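Local coordinates for CCHC-type domain-containing protein (Trypanosoma brucei brucei, PDB 7C42) that probably acts as a 3'-5' RNA exonuclease that trims guide RNAs and carries zinc knuckles of the CCHC type in its C-terminal part, at residues 14-19 and 191-196; 37-42 and 97-102; 86-91 and 114-119; 215-220 and 249-254. All coordinates share one frame; numbering follows the deposited sequence.

Contact 1 of 4, residues 14-19 and 191-196; sequences YPYRVV and DVRHIL
Arg193 reaches out from helix 182-202 and holds the carbonyl of Tyr14, just ahead of strand 16-19, side-on. Two nitrogens share one acceptor: NE of Arg193 lies 2.7 Å from O of Tyr14, and NH2 of Arg193 lies 2.8 Å from that same O. The acceptor sits close to the guanidinium plane, at its edge. Both bonds are bent, with N-H...O angles of 143° and 134°, as expected when neighbouring N-H groups share one oxygen. A chain extended from CG to NE carries the guanidinium out to the loop. The Tyr16 ring lies beyond, turning its edge to NH2 of Arg193. The Tyr14 ring meets Leu196 instead, obliquely, CE2 of Tyr14 being 4.2 Å from CD2 of Leu196. The helix with Asp191, which binds manganese or calcium in metal-bound forms of this protein, is thereby tied to the start of the edge strand in the mixed sheet of an RNase H-like, DEDD-type exonuclease fold.

Contact 2 of 4, residues 37-42 and 97-102; sequences SIALDI and RKLFFD
Strands 37-42 and 97-100 run parallel in register, Ser37 beside Arg97, Ile38 beside Lys98 and Ala39 beside Leu99. Three backbone bonds join them. N of Ile38 donates to O of Arg97 at 2.7 Å. N of Leu99 returns a bond of the same length to O of Ile38, and N of Leu40 reaches O of Leu99 at 2.8 Å. The short segments are twisted by 37°, and past Leu40 direct pairing gives way to a water that receives N-H of Phe101 and donates to O of Leu40.

Leu40 packs against Phe100: its CB stands over one face of the ring, 4.2 Å from the centroid in a CH-pi contact, while CD1 of Leu40 reaches CZ of Phe100 at 3.8 Å. That methyl also touches CB of Lys98, whose chain runs alongside. On the other face of the sheet, CD1 of Leu99 comes within 4.1 Å of CB of Ser37, and a water links OG of Ser37 to NH1 of Arg97.

Further out, Glu216 forms a salt bridge with Arg97, and backbone carbonyls including that of Glu119 hold the Lys98 ammonium. Ile195 and Ser199 of helix 182-202 cover Leu99. This is the parallel centre of the mixed RNase H-like sheet, whose strand 37-44 carries Asp41, a ligand of manganese and calcium when these are bound.

Contact 3 of 4, residues 86-91 and 114-119; sequences DMQSLL and LGVKPE
Leu91 and Val116 form the close-packed side, where helix 80-92 meets the loop leading from helix 104-114 to strand 121-123. CD1 of Leu91 touches CG2 of Val116 at a slant, 4.1 Å away. In Val116, chi1 of -62° sets CG1 anti to the carbonyl carbon, facing Gln88, and leaves CG2 between N and the carbonyl carbon, against Leu91. Beside the apolar pair, the backbones lock together: N of Glu119 donates to O of Leu91 at 2.9 Å, almost straight at 167° and in the carbonyl plane. CA of Pro118 adds a CA-H...O contact to the same O of Leu91, 3.3 Å away. Leu40 and Leu110 extend the apolar layer behind.

The other side is open to solvent, with Gln88 and Gly115 exposed. One approach is close, OE1 of Gln88 to CG1 of Val116 at 3.2 Å. Otherwise water joins the segments, donating to OE1 of Gln88 at 2.7 Å and to O of Gly115. Gly115, with positive phi (73°), turns the chain out of the helix.

Lys98 probably also bonds to O of Leu91, its ammonium lying closer to O of Glu119. The firm polar tie is thus on the inner side, and the outer one depends on water.

Contact 4 of 4, residues 215-220 and 249-254; sequences VERLTA and ERYIGP
Tyr251 is the main bump, leaning from helix 245-251 onto the Arg217-Leu218 ridge of helix 212-226. One face of its ring lies over the backbone, with O of Arg217 and N of Leu218 off-centre. Arg217 lies along the ring's edge: its CB is 3.6 Å from CD1 of Tyr251, and NE of Arg217 approaches CE1 of Tyr251 at 3.6 Å in the ring plane. Guanidinium and ring planes are 78° apart, so this is no face-on cation-pi stack. The bend at chi3 (56°) brings NE and NH2 to CE1 of Tyr251. On the opposite ring face rests CG of Arg250, whose guanidinium has CE2 of Tyr251 over its centre, 3.4 Å above its plane.

A second bump, Ile252, enters beside Leu218. CG1 of Ile252 meets CD2 of Leu218 at 4.0 Å, the side chains crossing at about a right angle, while CD1 of Ile252 reaches CG2 of Val215 at 4.4 Å. Ala130 and Val210 also touch Ile252, and Val126 packs on Leu218.

A water donates to O of Arg217 at 2.7 Å and only weakly engages OH of Tyr251. Without direct hydrogen bonds, the segments associate through fitting apolar and aromatic surfaces, with exposed Arg217 on the solvent side.

Overall arrangement
Contact 2 is the buried core, joining two central strands by regular backbone bonds; contact 1 lies at the surface, and contacts 3 and 4 are partly buried. Contacts 1 and 2 reach the same sheet and touch, Ile195 of the helix packing on Leu99 and Asp191 lying beside Asp41 near the metal site. Contact 3 touches contact 2 through the Lys98 side chain. Contact 4 joins contact 2 through the Arg97-Glu216 salt bridge, but lies away from the annotated sites and about 28 Å from contact 1, centre to centre. The chemistry shifts accordingly: shared carbonyl in contact 1, sheet pairing in contact 2, a mixed edge in contact 3, and side-chain fit in contact 4.

Contact 1 of 4, residues 14-19 and 191-196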
loop_
_atom_site.group_PDB
_atom_site.type_symbol
_atom_site.label_atom_id
_atom_site.label_comp_id
_atom_site.label_asym_id
_atom_site.label_seq_id
_atom_site.Cartn_x
_atom_site.Cartn_y
_atom_site.Cartn_z
ATOM N N TYR A 14 -8.353 -15.454 4.499
ATOM C CA TYR A 14 -7.489 -15.845 5.601
ATOM C C TYR A 14 -8.130 -15.430 6.926
ATOM O O TYR A 14 -8.489 -14.253 7.092
ATOM C CB TYR A 14 -6.112 -15.181 5.488
ATOM C CG TYR A 14 -5.202 -15.683 4.397
ATOM C CD1 TYR A 14 -5.642 -16.593 3.449
ATOM C CD2 TYR A 14 -3.893 -15.230 4.311
ATOM C CE1 TYR A 14 -4.802 -17.037 2.455
ATOM C CE2 TYR A 14 -3.046 -15.669 3.322
ATOM C CZ TYR A 14 -3.504 -16.572 2.398
ATOM O OH TYR A 14 -2.661 -17.013 1.414
ATOM N N PRO A 15 -8.283 -16.342 7.880
ATOM C CA PRO A 15 -8.776 -15.946 9.201
ATOM C C PRO A 15 -7.663 -15.288 9.994
ATOM O O PRO A 15 -6.478 -15.419 9.678
ATOM C CB PRO A 15 -9.181 -17.276 9.839
ATOM C CG PRO A 15 -8.186 -18.231 9.272
ATOM C CD PRO A 15 -7.888 -17.761 7.853
ATOM N N TYR A 16 -8.053 -14.570 11.034
ATOM C CA TYR A 16 -7.059 -14.019 11.938
ATOM C C TYR A 16 -6.880 -14.948 13.131
ATOM O O TYR A 16 -7.739 -15.773 13.440
ATOM C CB TYR A 16 -7.424 -12.596 12.395
ATOM C CG TYR A 16 -8.702 -12.444 13.201
ATOM C CD1 TYR A 16 -8.763 -12.835 14.531
ATOM C CD2 TYR A 16 -9.836 -11.853 12.639
ATOM C CE1 TYR A 16 -9.934 -12.681 15.274
ATOM C CE2 TYR A 16 -11.002 -11.691 13.371
ATOM C CZ TYR A 16 -11.045 -12.112 14.686
ATOM O OH TYR A 16 -12.198 -11.957 15.421
ATOM N N ARG A 17 -5.719 -14.830 13.764
ATOM C CA ARG A 17 -5.388 -15.516 15.005
ATOM C C ARG A 17 -4.748 -14.482 15.912
ATOM O O ARG A 17 -3.772 -13.831 15.514
ATOM C CB ARG A 17 -4.423 -16.687 14.777
ATOM C CG ARG A 17 -4.968 -17.808 13.915
ATOM C CD ARG A 17 -5.826 -18.790 14.705
ATOM N NE ARG A 17 -6.251 -19.921 13.885
ATOM C CZ ARG A 17 -7.370 -19.950 13.164
ATOM N NH1 ARG A 17 -8.185 -18.905 13.152
ATOM N NH2 ARG A 17 -7.681 -21.028 12.456
ATOM N N VAL A 18 -5.305 -14.310 17.110
ATOM C CA VAL A 18 -4.760 -13.377 18.093
ATOM C C VAL A 18 -3.527 -14.001 18.732
ATOM O O VAL A 18 -3.570 -15.141 19.200
ATOM C CB VAL A 18 -5.818 -13.026 19.149
ATOM C CG1 VAL A 18 -5.191 -12.221 20.291
ATOM C CG2 VAL A 18 -6.980 -12.278 18.512
ATOM N N VAL A 19 -2.418 -13.270 18.728
ATOM C CA VAL A 19 -1.165 -13.734 19.311
ATOM C C VAL A 19 -0.932 -12.903 20.567
ATOM O O VAL A 19 -0.485 -11.751 20.490
ATOM C CB VAL A 19 0.009 -13.614 18.335
ATOM C CG1 VAL A 19 1.297 -14.074 19.009
ATOM C CG2 VAL A 19 -0.254 -14.403 17.048
ATOM N N ASP A 191 -6.358 -4.808 6.434
ATOM C CA ASP A 191 -5.424 -4.179 5.510
ATOM C C ASP A 191 -4.275 -5.111 5.137
ATOM O O ASP A 191 -3.815 -5.092 3.987
ATOM C CB ASP A 191 -4.916 -2.860 6.088
ATOM C CG ASP A 191 -5.809 -1.689 5.713
ATOM O OD1 ASP A 191 -6.604 -1.830 4.758
ATOM O OD2 ASP A 191 -5.722 -0.628 6.364
ATOM N N VAL A 192 -3.804 -5.957 6.063
ATOM C CA VAL A 192 -2.666 -6.789 5.671
ATOM C C VAL A 192 -3.085 -7.823 4.629
ATOM O O VAL A 192 -2.265 -8.222 3.795
ATOM C CB VAL A 192 -1.961 -7.461 6.872
ATOM C CG1 VAL A 192 -1.080 -6.460 7.602
ATOM C CG2 VAL A 192 -2.950 -8.129 7.814
ATOM N N ARG A 193 -4.347 -8.276 4.649
ATOM C CA ARG A 193 -4.852 -9.103 3.546
ATOM C C ARG A 193 -4.755 -8.350 2.223
ATOM O O ARG A 193 -4.248 -8.877 1.227
ATOM C CB ARG A 193 -6.308 -9.512 3.801
ATOM C CG ARG A 193 -6.550 -10.433 5.015
ATOM C CD ARG A 193 -7.945 -11.098 4.941
ATOM N NE ARG A 193 -8.332 -11.737 6.200
ATOM C CZ ARG A 193 -9.073 -11.159 7.139
ATOM N NH1 ARG A 193 -9.519 -9.917 6.971
ATOM N NH2 ARG A 193 -9.374 -11.826 8.243
ATOM N N HIS A 194 -5.240 -7.103 2.207
ATOM C CA HIS A 194 -5.213 -6.296 0.997
ATOM C C HIS A 194 -3.790 -6.059 0.509
ATOM O O HIS A 194 -3.545 -6.051 -0.703
ATOM C CB HIS A 194 -5.918 -4.962 1.245
ATOM C CG HIS A 194 -7.391 -5.090 1.504
ATOM N ND1 HIS A 194 -8.085 -4.213 2.312
ATOM C CD2 HIS A 194 -8.303 -5.984 1.052
ATOM C CE1 HIS A 194 -9.360 -4.562 2.346
ATOM N NE2 HIS A 194 -9.519 -5.632 1.587
ATOM N N ILE A 195 -2.841 -5.908 1.434
ATOM C CA ILE A 195 -1.456 -5.629 1.065
ATOM C C ILE A 195 -0.815 -6.854 0.425
ATOM O O ILE A 195 -0.182 -6.756 -0.632
ATOM C CB ILE A 195 -0.662 -5.150 2.293
ATOM C CG1 ILE A 195 -1.165 -3.787 2.756
ATOM C CG2 ILE A 195 0.829 -5.105 1.978
ATOM C CD1 ILE A 195 -0.660 -3.395 4.150
ATOM N N LEU A 196 -0.969 -8.029 1.047
ATOM C CA LEU A 196 -0.422 -9.245 0.441
ATOM C C LEU A 196 -1.046 -9.507 -0.924
ATOM O O LEU A 196 -0.343 -9.831 -1.885
ATOM C CB LEU A 196 -0.639 -10.452 1.357
ATOM C CG LEU A 196 0.066 -11.727 0.895
ATOM C CD1 LEU A 196 1.566 -11.497 0.831
ATOM C CD2 LEU A 196 -0.245 -12.886 1.814
#

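Contact 2 of 4, residues 37-42 and 97-102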
loop_
_atom_site.group_PDB
_atom_site.type_symbol
_atom_site.label_atom_id
_atom_site.label_comp_id
_atom_site.label_asym_id
_atom_site.label_seq_id
_atom_site.Cartn_x
_atom_site.Cartn_y
_atom_site.Cartn_z
ATOM N N SER A 37 7.585 -13.084 1.769
ATOM C CA SER A 37 7.014 -11.755 1.931
ATOM C C SER A 37 6.063 -11.762 3.121
ATOM O O SER A 37 5.342 -12.738 3.337
ATOM C CB SER A 37 6.243 -11.296 0.685
ATOM O OG SER A 37 7.052 -11.267 -0.471
ATOM N N ILE A 38 6.057 -10.667 3.879
ATOM C CA ILE A 38 5.184 -10.485 5.037
ATOM C C ILE A 38 4.539 -9.106 4.924
ATOM O O ILE A 38 5.237 -8.084 4.951
ATOM C CB ILE A 38 5.955 -10.610 6.363
ATOM C CG1 ILE A 38 6.764 -11.913 6.403
ATOM C CG2 ILE A 38 5.005 -10.516 7.542
ATOM C CD1 ILE A 38 7.612 -12.075 7.645
ATOM N N ALA A 39 3.223 -9.071 4.779
ATOM C CA ALA A 39 2.508 -7.806 4.842
ATOM C C ALA A 39 2.397 -7.362 6.296
ATOM O O ALA A 39 2.074 -8.167 7.173
ATOM C CB ALA A 39 1.120 -7.951 4.221
ATOM N N LEU A 40 2.653 -6.075 6.555
ATOM C CA LEU A 40 2.655 -5.549 7.918
ATOM C C LEU A 40 1.738 -4.338 8.055
ATOM O O LEU A 40 1.543 -3.579 7.104
ATOM C CB LEU A 40 4.078 -5.154 8.358
ATOM C CG LEU A 40 5.051 -6.303 8.601
ATOM C CD1 LEU A 40 6.442 -5.760 8.944
ATOM C CD2 LEU A 40 4.542 -7.210 9.711
ATOM N N ASP A 41 1.207 -4.144 9.270
ATOM C CA ASP A 41 0.336 -3.023 9.609
ATOM C C ASP A 41 0.369 -2.853 11.133
ATOM O O ASP A 41 0.895 -3.703 11.858
ATOM C CB ASP A 41 -1.085 -3.255 9.078
ATOM C CG ASP A 41 -1.992 -2.025 9.198
ATOM O OD1 ASP A 41 -1.500 -0.911 9.503
ATOM O OD2 ASP A 41 -3.219 -2.185 8.991
ATOM N N ILE A 42 -0.194 -1.741 11.615
ATOM C CA ILE A 42 -0.154 -1.362 13.034
ATOM C C ILE A 42 -1.482 -0.727 13.429
ATOM O O ILE A 42 -2.063 0.046 12.663
ATOM C CB ILE A 42 0.999 -0.368 13.325
ATOM C CG1 ILE A 42 2.370 -1.009 13.083
ATOM C CG2 ILE A 42 0.933 0.184 14.755
ATOM C CD1 ILE A 42 3.526 -0.088 13.448
ATOM N N ARG A 97 10.894 -10.005 2.434
ATOM C CA ARG A 97 10.297 -8.734 2.064
ATOM C C ARG A 97 9.182 -8.384 3.043
ATOM O O ARG A 97 8.300 -9.203 3.304
ATOM C CB ARG A 97 9.757 -8.826 0.639
ATOM C CG ARG A 97 9.198 -7.541 0.095
ATOM C CD ARG A 97 8.720 -7.699 -1.343
ATOM N NE ARG A 97 9.811 -7.704 -2.317
ATOM C CZ ARG A 97 10.081 -8.715 -3.140
ATOM N NH1 ARG A 97 9.351 -9.822 -3.102
ATOM N NH2 ARG A 97 11.089 -8.626 -3.994
ATOM N N LYS A 98 9.228 -7.172 3.600
ATOM C CA LYS A 98 8.156 -6.655 4.444
ATOM C C LYS A 98 7.349 -5.668 3.623
ATOM O O LYS A 98 7.892 -4.664 3.151
ATOM C CB LYS A 98 8.701 -5.980 5.700
ATOM C CG LYS A 98 9.987 -6.564 6.216
ATOM C CD LYS A 98 9.814 -7.982 6.707
ATOM C CE LYS A 98 11.075 -8.436 7.385
ATOM N NZ LYS A 98 12.316 -8.037 6.666
ATOM N N LEU A 99 6.064 -5.958 3.437
ATOM C CA LEU A 99 5.192 -5.142 2.604
ATOM C C LEU A 99 4.384 -4.180 3.470
ATOM O O LEU A 99 3.790 -4.590 4.464
ATOM C CB LEU A 99 4.244 -6.028 1.792
ATOM C CG LEU A 99 4.819 -7.167 0.958
ATOM C CD1 LEU A 99 3.709 -8.131 0.618
ATOM C CD2 LEU A 99 5.458 -6.645 -0.317
ATOM N N PHE A 100 4.308 -2.935 3.073
ATOM C CA PHE A 100 3.542 -1.892 3.719
ATOM C C PHE A 100 2.708 -1.083 2.691
ATOM O O PHE A 100 3.038 -1.059 1.551
ATOM C CB PHE A 100 4.458 -0.887 4.363
ATOM C CG PHE A 100 5.152 -1.343 5.595
ATOM C CD1 PHE A 100 6.347 -1.965 5.519
ATOM C CD2 PHE A 100 4.634 -1.085 6.821
ATOM C CE1 PHE A 100 7.017 -2.359 6.641
ATOM C CE2 PHE A 100 5.290 -1.469 7.950
ATOM C CZ PHE A 100 6.479 -2.131 7.847
ATOM N N PHE A 101 1.630 -0.469 3.134
ATOM C CA PHE A 101 0.898 0.498 2.327
ATOM C C PHE A 101 1.060 1.809 3.124
ATOM O O PHE A 101 0.358 2.021 4.030
ATOM C CB PHE A 101 -0.552 0.131 2.089
ATOM C CG PHE A 101 -1.206 0.959 1.059
ATOM C CD1 PHE A 101 -1.165 0.604 -0.264
ATOM C CD2 PHE A 101 -1.832 2.101 1.394
ATOM C CE1 PHE A 101 -1.736 1.375 -1.224
ATOM C CE2 PHE A 101 -2.410 2.885 0.436
ATOM C CZ PHE A 101 -2.368 2.521 -0.873
ATOM N N ASP A 102 1.974 2.651 2.676
ATOM C CA ASP A 102 2.465 3.862 3.320
ATOM C C ASP A 102 3.156 3.445 4.645
ATOM O O ASP A 102 2.540 3.311 5.675
ATOM C CB ASP A 102 1.430 4.964 3.568
ATOM C CG ASP A 102 2.025 6.217 4.151
ATOM O OD1 ASP A 102 3.246 6.279 4.256
ATOM O OD2 ASP A 102 1.252 7.069 4.503
HETATM O O HOH W 1 6.258 -9.681 -2.522
HETATM O O HOH W 2 1.113 -1.045 5.956
#

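Contact 3 of 4, residues 86-91 and 114-119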
loop_
_atom_site.group_PDB
_atom_site.type_symbol
_atom_site.label_atom_id
_atom_site.label_comp_id
_atom_site.label_asym_id
_atom_site.label_seq_id
_atom_site.Cartn_x
_atom_site.Cartn_y
_atom_site.Cartn_z
ATOM N N ASP A 86 11.559 -11.663 20.008
ATOM C CA ASP A 86 11.308 -12.751 19.071
ATOM C C ASP A 86 11.139 -12.292 17.625
ATOM O O ASP A 86 11.393 -13.087 16.713
ATOM C CB ASP A 86 10.067 -13.539 19.500
ATOM C CG ASP A 86 10.342 -14.454 20.683
ATOM O OD1 ASP A 86 11.453 -14.368 21.256
ATOM O OD2 ASP A 86 9.455 -15.260 21.038
HETATM N N MSE A 87 10.747 -11.038 17.388
HETATM C CA MSE A 87 10.527 -10.551 16.017
HETATM C C MSE A 87 11.714 -9.841 15.372
HETATM O O MSE A 87 11.720 -9.629 14.160
HETATM C CB MSE A 87 9.334 -9.605 15.990
HETATM C CG MSE A 87 8.006 -10.308 16.250
HETATM SE SE MSE A 87 7.405 -11.341 14.714
HETATM C CE MSE A 87 6.779 -9.885 13.580
ATOM N N GLN A 88 12.707 -9.469 16.178
ATOM C CA GLN A 88 13.756 -8.576 15.692
ATOM C C GLN A 88 14.491 -9.159 14.489
ATOM O O GLN A 88 14.738 -8.455 13.504
ATOM C CB GLN A 88 14.753 -8.264 16.814
ATOM C CG GLN A 88 15.924 -7.399 16.379
ATOM C CD GLN A 88 16.373 -6.432 17.467
ATOM O OE1 GLN A 88 16.008 -5.253 17.458
ATOM N NE2 GLN A 88 17.169 -6.930 18.414
ATOM N N SER A 89 14.861 -10.436 14.551
ATOM C CA SER A 89 15.709 -10.978 13.497
ATOM C C SER A 89 14.939 -11.131 12.188
ATOM O O SER A 89 15.480 -10.859 11.112
ATOM C CB SER A 89 16.317 -12.308 13.945
ATOM O OG SER A 89 15.311 -13.284 14.136
ATOM N N LEU A 90 13.676 -11.552 12.241
ATOM C CA LEU A 90 12.961 -11.630 10.974
ATOM C C LEU A 90 12.679 -10.241 10.418
ATOM O O LEU A 90 12.696 -10.061 9.204
ATOM C CB LEU A 90 11.683 -12.456 11.109
ATOM C CG LEU A 90 10.421 -11.971 11.803
ATOM C CD1 LEU A 90 9.531 -11.209 10.844
ATOM C CD2 LEU A 90 9.700 -13.192 12.345
ATOM N N LEU A 91 12.458 -9.242 11.278
ATOM C CA LEU A 91 12.292 -7.874 10.788
ATOM C C LEU A 91 13.583 -7.323 10.190
ATOM O O LEU A 91 13.530 -6.521 9.251
ATOM C CB LEU A 91 11.802 -6.955 11.916
ATOM C CG LEU A 91 10.342 -7.089 12.368
ATOM C CD1 LEU A 91 10.082 -6.255 13.636
ATOM C CD2 LEU A 91 9.391 -6.704 11.261
ATOM N N LEU A 114 9.748 0.478 19.414
ATOM C CA LEU A 114 10.251 -0.878 19.525
ATOM C C LEU A 114 11.762 -0.954 19.385
ATOM O O LEU A 114 12.342 -1.997 19.703
ATOM C CB LEU A 114 9.577 -1.785 18.477
ATOM C CG LEU A 114 8.037 -1.854 18.445
ATOM C CD1 LEU A 114 7.560 -3.037 17.622
ATOM C CD2 LEU A 114 7.463 -1.934 19.849
ATOM N N GLY A 115 12.413 0.119 18.939
ATOM C CA GLY A 115 13.850 0.083 18.770
ATOM C C GLY A 115 14.335 -0.738 17.592
ATOM O O GLY A 115 15.488 -1.169 17.595
ATOM N N VAL A 116 13.497 -0.964 16.575
ATOM C CA VAL A 116 13.851 -1.822 15.444
ATOM C C VAL A 116 13.670 -1.068 14.135
ATOM O O VAL A 116 12.691 -0.334 13.954
ATOM C CB VAL A 116 13.005 -3.114 15.409
ATOM C CG1 VAL A 116 13.237 -3.953 16.639
ATOM C CG2 VAL A 116 11.552 -2.779 15.319
ATOM N N LYS A 117 14.597 -1.281 13.208
ATOM C CA LYS A 117 14.480 -0.783 11.846
ATOM C C LYS A 117 14.306 -1.954 10.893
ATOM O O LYS A 117 15.240 -2.753 10.751
ATOM C CB LYS A 117 15.716 0.022 11.456
ATOM C CG LYS A 117 15.677 0.481 10.013
ATOM C CD LYS A 117 16.822 1.379 9.686
ATOM C CE LYS A 117 17.999 0.579 9.216
ATOM N NZ LYS A 117 19.009 1.488 8.671
ATOM N N PRO A 118 13.174 -2.097 10.209
ATOM C CA PRO A 118 13.006 -3.248 9.320
ATOM C C PRO A 118 13.883 -3.111 8.089
ATOM O O PRO A 118 14.193 -2.006 7.644
ATOM C CB PRO A 118 11.518 -3.203 8.955
ATOM C CG PRO A 118 11.162 -1.744 9.068
ATOM C CD PRO A 118 12.004 -1.198 10.184
ATOM N N GLU A 119 14.306 -4.257 7.561
ATOM C CA GLU A 119 15.130 -4.324 6.364
ATOM C C GLU A 119 14.377 -5.119 5.310
ATOM O O GLU A 119 13.540 -5.966 5.636
ATOM C CB GLU A 119 16.490 -4.976 6.642
ATOM C CG GLU A 119 17.283 -4.371 7.794
ATOM C CD GLU A 119 18.194 -3.228 7.349
ATOM O OE1 GLU A 119 18.121 -2.848 6.163
ATOM O OE2 GLU A 119 18.973 -2.708 8.183
HETATM O O HOH W 3 17.089 -2.927 16.725
#

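Contact 4 of 4, residues 215-220 and 249-254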
loop_
_atom_site.group_PDB
_atom_site.type_symbol
_atom_site.label_atom_id
_atom_site.label_comp_id
_atom_site.label_asym_id
_atom_site.label_seq_id
_atom_site.Cartn_x
_atom_site.Cartn_y
_atom_site.Cartn_z
ATOM N N VAL A 215 11.725 0.261 -6.804
ATOM C CA VAL A 215 10.819 0.647 -5.726
ATOM C C VAL A 215 11.327 0.143 -4.383
ATOM O O VAL A 215 10.987 0.714 -3.335
ATOM C CB VAL A 215 9.390 0.132 -5.994
ATOM C CG1 VAL A 215 8.427 0.663 -4.955
ATOM C CG2 VAL A 215 8.931 0.540 -7.383
ATOM N N GLU A 216 12.141 -0.911 -4.369
ATOM C CA GLU A 216 12.789 -1.280 -3.115
ATOM C C GLU A 216 13.805 -0.231 -2.700
ATOM O O GLU A 216 13.902 0.109 -1.517
ATOM C CB GLU A 216 13.445 -2.649 -3.235
ATOM C CG GLU A 216 12.430 -3.771 -3.266
ATOM C CD GLU A 216 13.072 -5.113 -3.504
ATOM O OE1 GLU A 216 14.150 -5.145 -4.139
ATOM O OE2 GLU A 216 12.487 -6.129 -3.068
ATOM N N ARG A 217 14.550 0.309 -3.665
ATOM C CA ARG A 217 15.531 1.344 -3.366
ATOM C C ARG A 217 14.852 2.643 -2.953
ATOM O O ARG A 217 15.320 3.337 -2.049
ATOM C CB ARG A 217 16.432 1.575 -4.581
ATOM C CG ARG A 217 17.463 0.467 -4.833
ATOM C CD ARG A 217 18.343 0.789 -6.061
ATOM N NE ARG A 217 19.019 2.086 -5.947
ATOM C CZ ARG A 217 19.977 2.524 -6.767
ATOM N NH1 ARG A 217 20.392 1.770 -7.781
ATOM N NH2 ARG A 217 20.523 3.721 -6.573
ATOM N N LEU A 218 13.757 3.000 -3.616
ATOM C CA LEU A 218 13.015 4.185 -3.218
ATOM C C LEU A 218 12.426 4.014 -1.826
ATOM O O LEU A 218 12.515 4.923 -0.995
ATOM C CB LEU A 218 11.924 4.469 -4.237
ATOM C CG LEU A 218 10.934 5.607 -4.035
ATOM C CD1 LEU A 218 11.668 6.909 -3.791
ATOM C CD2 LEU A 218 10.041 5.672 -5.290
ATOM N N THR A 219 11.837 2.843 -1.546
ATOM C CA THR A 219 11.299 2.579 -0.213
ATOM C C THR A 219 12.388 2.668 0.846
ATOM O O THR A 219 12.163 3.217 1.931
ATOM C CB THR A 219 10.637 1.206 -0.163
ATOM O OG1 THR A 219 9.588 1.137 -1.136
ATOM C CG2 THR A 219 10.064 0.954 1.219
ATOM N N ALA A 220 13.582 2.151 0.542
ATOM C CA ALA A 220 14.678 2.233 1.502
ATOM C C ALA A 220 15.003 3.680 1.869
ATOM O O ALA A 220 15.367 3.953 3.013
ATOM C CB ALA A 220 15.918 1.520 0.953
ATOM N N GLU A 249 12.695 10.987 -9.495
ATOM C CA GLU A 249 13.603 11.137 -10.634
ATOM C C GLU A 249 14.838 10.268 -10.474
ATOM O O GLU A 249 15.331 9.698 -11.454
ATOM C CB GLU A 249 14.018 12.597 -10.810
ATOM C CG GLU A 249 12.878 13.517 -11.206
ATOM C CD GLU A 249 12.847 13.826 -12.693
ATOM O OE1 GLU A 249 11.977 14.633 -13.087
ATOM O OE2 GLU A 249 13.685 13.278 -13.462
ATOM N N ARG A 250 15.354 10.153 -9.244
ATOM C CA ARG A 250 16.598 9.427 -9.021
ATOM C C ARG A 250 16.393 7.925 -9.153
ATOM O O ARG A 250 17.189 7.240 -9.810
ATOM C CB ARG A 250 17.168 9.780 -7.639
ATOM C CG ARG A 250 18.455 9.043 -7.267
ATOM C CD ARG A 250 19.330 9.875 -6.327
ATOM N NE ARG A 250 18.547 10.445 -5.238
ATOM C CZ ARG A 250 18.560 9.979 -3.990
ATOM N NH1 ARG A 250 19.329 8.944 -3.669
ATOM N NH2 ARG A 250 17.810 10.550 -3.057
ATOM N N TYR A 251 15.321 7.393 -8.559
ATOM C CA TYR A 251 15.137 5.946 -8.503
ATOM C C TYR A 251 14.207 5.397 -9.575
ATOM O O TYR A 251 14.372 4.242 -9.973
ATOM C CB TYR A 251 14.612 5.535 -7.125
ATOM C CG TYR A 251 15.605 5.815 -6.044
ATOM C CD1 TYR A 251 16.669 4.952 -5.816
ATOM C CD2 TYR A 251 15.505 6.954 -5.267
ATOM C CE1 TYR A 251 17.596 5.215 -4.832
ATOM C CE2 TYR A 251 16.425 7.226 -4.285
ATOM C CZ TYR A 251 17.467 6.350 -4.068
ATOM O OH TYR A 251 18.383 6.626 -3.084
ATOM N N ILE A 252 13.232 6.164 -10.052
ATOM C CA ILE A 252 12.316 5.680 -11.082
ATOM C C ILE A 252 12.692 6.220 -12.453
ATOM O O ILE A 252 12.561 5.517 -13.455
ATOM C CB ILE A 252 10.845 6.022 -10.744
ATOM C CG1 ILE A 252 10.491 5.600 -9.313
ATOM C CG2 ILE A 252 9.897 5.360 -11.752
ATOM C CD1 ILE A 252 10.786 4.150 -9.009
ATOM N N GLY A 253 13.175 7.455 -12.515
ATOM C CA GLY A 253 13.544 8.051 -13.774
ATOM C C GLY A 253 12.660 9.231 -14.110
ATOM O O GLY A 253 11.821 9.663 -13.311
ATOM N N PRO A 254 12.837 9.772 -15.313
ATOM C CA PRO A 254 12.007 10.899 -15.755
ATOM C C PRO A 254 10.534 10.535 -15.732
ATOM O O PRO A 254 10.151 9.385 -15.973
ATOM C CB PRO A 254 12.488 11.156 -17.190
ATOM C CG PRO A 254 13.827 10.511 -17.277
ATOM C CD PRO A 254 13.771 9.325 -16.357
HETATM O O HOH W 4 17.878 3.738 -1.262
#